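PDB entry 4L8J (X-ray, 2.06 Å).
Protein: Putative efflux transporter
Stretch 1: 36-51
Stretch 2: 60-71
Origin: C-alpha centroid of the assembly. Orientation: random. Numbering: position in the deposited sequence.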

# COMPACT_ATOMS: atom_id res chain seq x y z
N LYS A 36 -53.21 11.35 26.94
CA LYS A 36 -54.20 11.78 27.93
C LYS A 36 -55.14 10.61 28.15
O LYS A 36 -55.72 10.10 27.19
CB LYS A 36 -54.94 13.03 27.44
CG LYS A 36 -55.72 13.76 28.54
CD LYS A 36 -56.83 14.66 27.99
CE LYS A 36 -58.07 13.88 27.58
NZ LYS A 36 -58.98 14.71 26.75
N LEU A 37 -55.20 10.11 29.39
CA LEU A 37 -56.07 8.99 29.73
C LEU A 37 -57.35 9.50 30.28
O LEU A 37 -57.36 10.43 31.07
CB LEU A 37 -55.41 8.04 30.75
CG LEU A 37 -54.32 7.11 30.24
CD1 LEU A 37 -53.99 6.08 31.30
CD2 LEU A 37 -54.75 6.40 28.96
N ALA A 38 -58.46 8.91 29.84
CA ALA A 38 -59.75 9.36 30.31
C ALA A 38 -60.72 8.21 30.39
O ALA A 38 -60.56 7.21 29.67
CB ALA A 38 -60.30 10.43 29.37
N PHE A 39 -61.72 8.33 31.28
CA PHE A 39 -62.80 7.34 31.41
C PHE A 39 -63.72 7.43 30.17
O PHE A 39 -63.81 8.50 29.55
CB PHE A 39 -63.61 7.57 32.70
CG PHE A 39 -62.95 7.13 33.99
CD1 PHE A 39 -63.13 5.84 34.47
CD2 PHE A 39 -62.20 8.02 34.74
CE1 PHE A 39 -62.54 5.44 35.68
CE2 PHE A 39 -61.62 7.62 35.95
CZ PHE A 39 -61.78 6.33 36.40
N ARG A 40 -64.37 6.33 29.80
CA ARG A 40 -65.31 6.34 28.68
C ARG A 40 -66.74 6.56 29.22
O ARG A 40 -67.70 6.63 28.44
CB ARG A 40 -65.19 5.05 27.84
CG ARG A 40 -63.84 4.91 27.13
CD ARG A 40 -63.70 3.56 26.44
NE ARG A 40 -62.32 3.32 26.02
CZ ARG A 40 -61.81 2.12 25.73
NH1 ARG A 40 -62.57 1.03 25.83
NH2 ARG A 40 -60.54 2.00 25.35
N VAL A 41 -66.86 6.65 30.56
CA VAL A 41 -68.11 6.86 31.31
C VAL A 41 -67.92 8.05 32.24
O VAL A 41 -66.79 8.43 32.50
CB VAL A 41 -68.60 5.60 32.08
CG1 VAL A 41 -69.16 4.56 31.13
CG2 VAL A 41 -67.52 5.00 32.97
N SER A 42 -69.02 8.61 32.74
CA SER A 42 -69.00 9.72 33.70
C SER A 42 -69.26 9.18 35.09
O SER A 42 -69.97 8.19 35.26
CB SER A 42 -70.06 10.76 33.33
OG SER A 42 -69.80 11.33 32.05
N GLY A 43 -68.66 9.82 36.09
CA GLY A 43 -68.85 9.39 37.46
C GLY A 43 -67.94 10.05 38.45
O GLY A 43 -67.21 10.99 38.11
N GLN A 44 -67.99 9.58 39.70
CA GLN A 44 -67.15 10.08 40.77
C GLN A 44 -65.94 9.13 41.01
O GLN A 44 -66.14 7.97 41.36
CB GLN A 44 -67.97 10.25 42.07
CG GLN A 44 -67.11 10.55 43.31
CD GLN A 44 -67.90 11.00 44.51
OE1 GLN A 44 -67.80 12.17 44.91
NE2 GLN A 44 -68.65 10.09 45.14
N ILE A 45 -64.71 9.66 40.88
CA ILE A 45 -63.49 8.88 41.16
C ILE A 45 -63.54 8.46 42.63
O ILE A 45 -63.87 9.29 43.47
CB ILE A 45 -62.20 9.68 40.81
CG1 ILE A 45 -62.08 9.85 39.28
CG2 ILE A 45 -60.93 8.99 41.37
CD1 ILE A 45 -61.29 11.01 38.85
N ILE A 46 -63.35 7.18 42.93
CA ILE A 46 -63.33 6.68 44.31
C ILE A 46 -61.97 6.03 44.61
O ILE A 46 -61.70 5.64 45.75
CB ILE A 46 -64.49 5.71 44.61
CG1 ILE A 46 -64.52 4.53 43.60
CG2 ILE A 46 -65.83 6.49 44.72
CD1 ILE A 46 -65.19 3.22 44.14
N ASN A 47 -61.15 5.87 43.56
CA ASN A 47 -59.81 5.31 43.71
C ASN A 47 -58.89 5.93 42.67
O ASN A 47 -59.22 5.98 41.49
CB ASN A 47 -59.83 3.78 43.60
CG ASN A 47 -58.56 3.11 44.08
OD1 ASN A 47 -57.66 3.74 44.60
ND2 ASN A 47 -58.45 1.81 43.92
N LEU A 48 -57.75 6.45 43.13
CA LEU A 48 -56.69 7.05 42.34
C LEU A 48 -55.38 6.47 42.91
O LEU A 48 -54.70 7.12 43.69
CB LEU A 48 -56.80 8.58 42.45
CG LEU A 48 -56.10 9.44 41.39
CD1 LEU A 48 -56.45 9.00 39.97
CD2 LEU A 48 -56.49 10.88 41.56
N PRO A 49 -55.07 5.18 42.64
CA PRO A 49 -53.97 4.52 43.36
C PRO A 49 -52.55 4.83 42.86
O PRO A 49 -51.60 4.34 43.46
CB PRO A 49 -54.30 3.04 43.16
CG PRO A 49 -54.92 3.01 41.77
CD PRO A 49 -55.81 4.21 41.80
N VAL A 50 -52.41 5.60 41.75
CA VAL A 50 -51.11 5.95 41.17
C VAL A 50 -50.69 7.39 41.54
O VAL A 50 -51.54 8.23 41.84
CB VAL A 50 -51.09 5.72 39.64
CG1 VAL A 50 -51.19 4.22 39.31
CG2 VAL A 50 -52.20 6.51 38.93
N VAL A 51 -49.38 7.65 41.52
CA VAL A 51 -48.78 8.97 41.81
C VAL A 51 -47.92 9.39 40.63
O VAL A 51 -47.53 8.55 39.81
CB VAL A 51 -47.94 9.00 43.13
CG1 VAL A 51 -48.81 8.74 44.36
CG2 VAL A 51 -46.74 8.05 43.08
N GLN A 60 -52.62 -2.18 34.30
CA GLN A 60 -52.61 -1.73 35.70
C GLN A 60 -53.68 -0.66 35.94
O GLN A 60 -53.93 0.16 35.05
CB GLN A 60 -51.23 -1.18 36.07
CG GLN A 60 -51.05 -0.87 37.56
CD GLN A 60 -49.62 -0.58 37.91
OE1 GLN A 60 -48.68 -0.95 37.20
NE2 GLN A 60 -49.43 0.00 39.07
N LEU A 61 -54.31 -0.67 37.13
CA LEU A 61 -55.35 0.29 37.47
C LEU A 61 -54.77 1.71 37.62
O LEU A 61 -53.76 1.90 38.27
CB LEU A 61 -56.09 -0.13 38.78
CG LEU A 61 -57.28 0.72 39.23
CD1 LEU A 61 -58.44 0.65 38.23
CD2 LEU A 61 -57.77 0.28 40.58
N ILE A 62 -55.40 2.68 36.96
CA ILE A 62 -55.03 4.11 37.04
C ILE A 62 -56.00 4.81 37.96
O ILE A 62 -55.60 5.59 38.82
CB ILE A 62 -55.04 4.77 35.63
CG1 ILE A 62 -54.00 4.13 34.68
CG2 ILE A 62 -54.85 6.32 35.76
CD1 ILE A 62 -52.55 4.38 35.08
N ALA A 63 -57.31 4.54 37.75
CA ALA A 63 -58.37 5.18 38.51
C ALA A 63 -59.65 4.39 38.39
O ALA A 63 -59.81 3.64 37.43
CB ALA A 63 -58.59 6.62 38.03
N ALA A 64 -60.55 4.54 39.36
CA ALA A 64 -61.86 3.89 39.30
C ALA A 64 -62.94 4.85 39.74
O ALA A 64 -62.71 5.63 40.66
CB ALA A 64 -61.89 2.64 40.18
N ILE A 65 -64.10 4.80 39.07
CA ILE A 65 -65.27 5.61 39.47
C ILE A 65 -66.21 4.71 40.27
O ILE A 65 -66.11 3.48 40.14
CB ILE A 65 -66.00 6.33 38.29
CG1 ILE A 65 -66.56 5.34 37.26
CG2 ILE A 65 -65.11 7.40 37.62
CD1 ILE A 65 -67.89 5.76 36.64
N ASP A 66 -67.09 5.32 41.11
CA ASP A 66 -68.10 4.63 41.91
C ASP A 66 -69.03 3.87 40.93
O ASP A 66 -69.68 4.52 40.10
CB ASP A 66 -68.88 5.63 42.77
CG ASP A 66 -69.84 5.06 43.80
OD1 ASP A 66 -70.02 3.82 43.83
OD2 ASP A 66 -70.37 5.84 44.61
N PRO A 67 -69.02 2.52 40.97
CA PRO A 67 -69.79 1.74 40.00
C PRO A 67 -71.27 1.57 40.35
O PRO A 67 -71.97 0.90 39.60
CB PRO A 67 -69.09 0.38 40.04
CG PRO A 67 -68.60 0.24 41.44
CD PRO A 67 -68.25 1.64 41.88
N ARG A 68 -71.72 2.14 41.49
CA ARG A 68 -73.07 2.00 42.03
C ARG A 68 -74.20 2.12 40.98
O ARG A 68 -74.93 1.14 40.82
CB ARG A 68 -73.33 2.98 43.19
N ASP A 69 -74.34 3.28 40.31
CA ASP A 69 -75.40 3.56 39.34
C ASP A 69 -75.33 2.67 38.10
O ASP A 69 -76.33 2.07 37.74
CB ASP A 69 -75.39 5.04 38.91
CG ASP A 69 -75.71 6.01 40.03
OD1 ASP A 69 -76.32 5.58 41.04
OD2 ASP A 69 -75.35 7.21 39.90
N ILE A 70 -74.13 2.52 37.52
CA ILE A 70 -73.89 1.67 36.36
C ILE A 70 -74.22 0.21 36.72
O ILE A 70 -74.84 -0.48 35.91
CB ILE A 70 -72.45 1.88 35.87
CG1 ILE A 70 -72.33 3.27 35.23
CG2 ILE A 70 -72.02 0.78 34.88
CD1 ILE A 70 -70.85 3.84 35.07
N SER A 71 -73.87 -0.22 37.95
CA SER A 71 -74.15 -1.57 38.44
C SER A 71 -75.66 -1.86 38.48
O SER A 71 -76.07 -2.98 38.15
CB SER A 71 -73.54 -1.77 39.83
OG SER A 71 -73.72 -3.10 40.29

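The two stretches bury 891 Å², both sides summed; strands 43-47 and 61-65 pair antiparallel, with a beta bulge between Ile45 and Asn47. The CA-to-CB bond of Leu61 points sideways, but the side chain's end comes nearer, with CD2 3.7 Å from Asn47 ND2 and 4.1 Å from Pro49 CG. Ile62 is buried; Ile62 CG1 packs 3.9 Å from Leu37 CD1 and Ile62 CG2 4.1 Å from Val50 CG2. Ile62 O lies 3.3 Å from Pro49 CD, a residue with no amide hydrogen to offer. The small Ala63 fits between larger groups, its CB 3.6 Å from Phe39 CZ and 3.7 Å from Leu48 CD1.

Ala64 carries most of the backbone pairing. Ala64 N donates to Asn47 O (2.9 Å), while Ala64 O accepts from Ile46 N (2.8 Å) and, weakly, Asn47 N (3.3 Å); two successive amides share one carbonyl at the bulge. Ile65, the residue most covered by stretch 1, places CG2 over one face of the Phe39 ring, 3.7 Å from its centroid, and CD1 3.8 Å from both Val41 CG2 and Gly43 CA. A CB on Gly43 would clash with that CD1. Asp66 N donates to Gln44 O (2.8 Å), and Asp66 OD1 caps the following helix through a weak bond from Arg68 N (3.3 Å). There, Ile70 CD1 reaches Val41 CG2 at 4.1 Å.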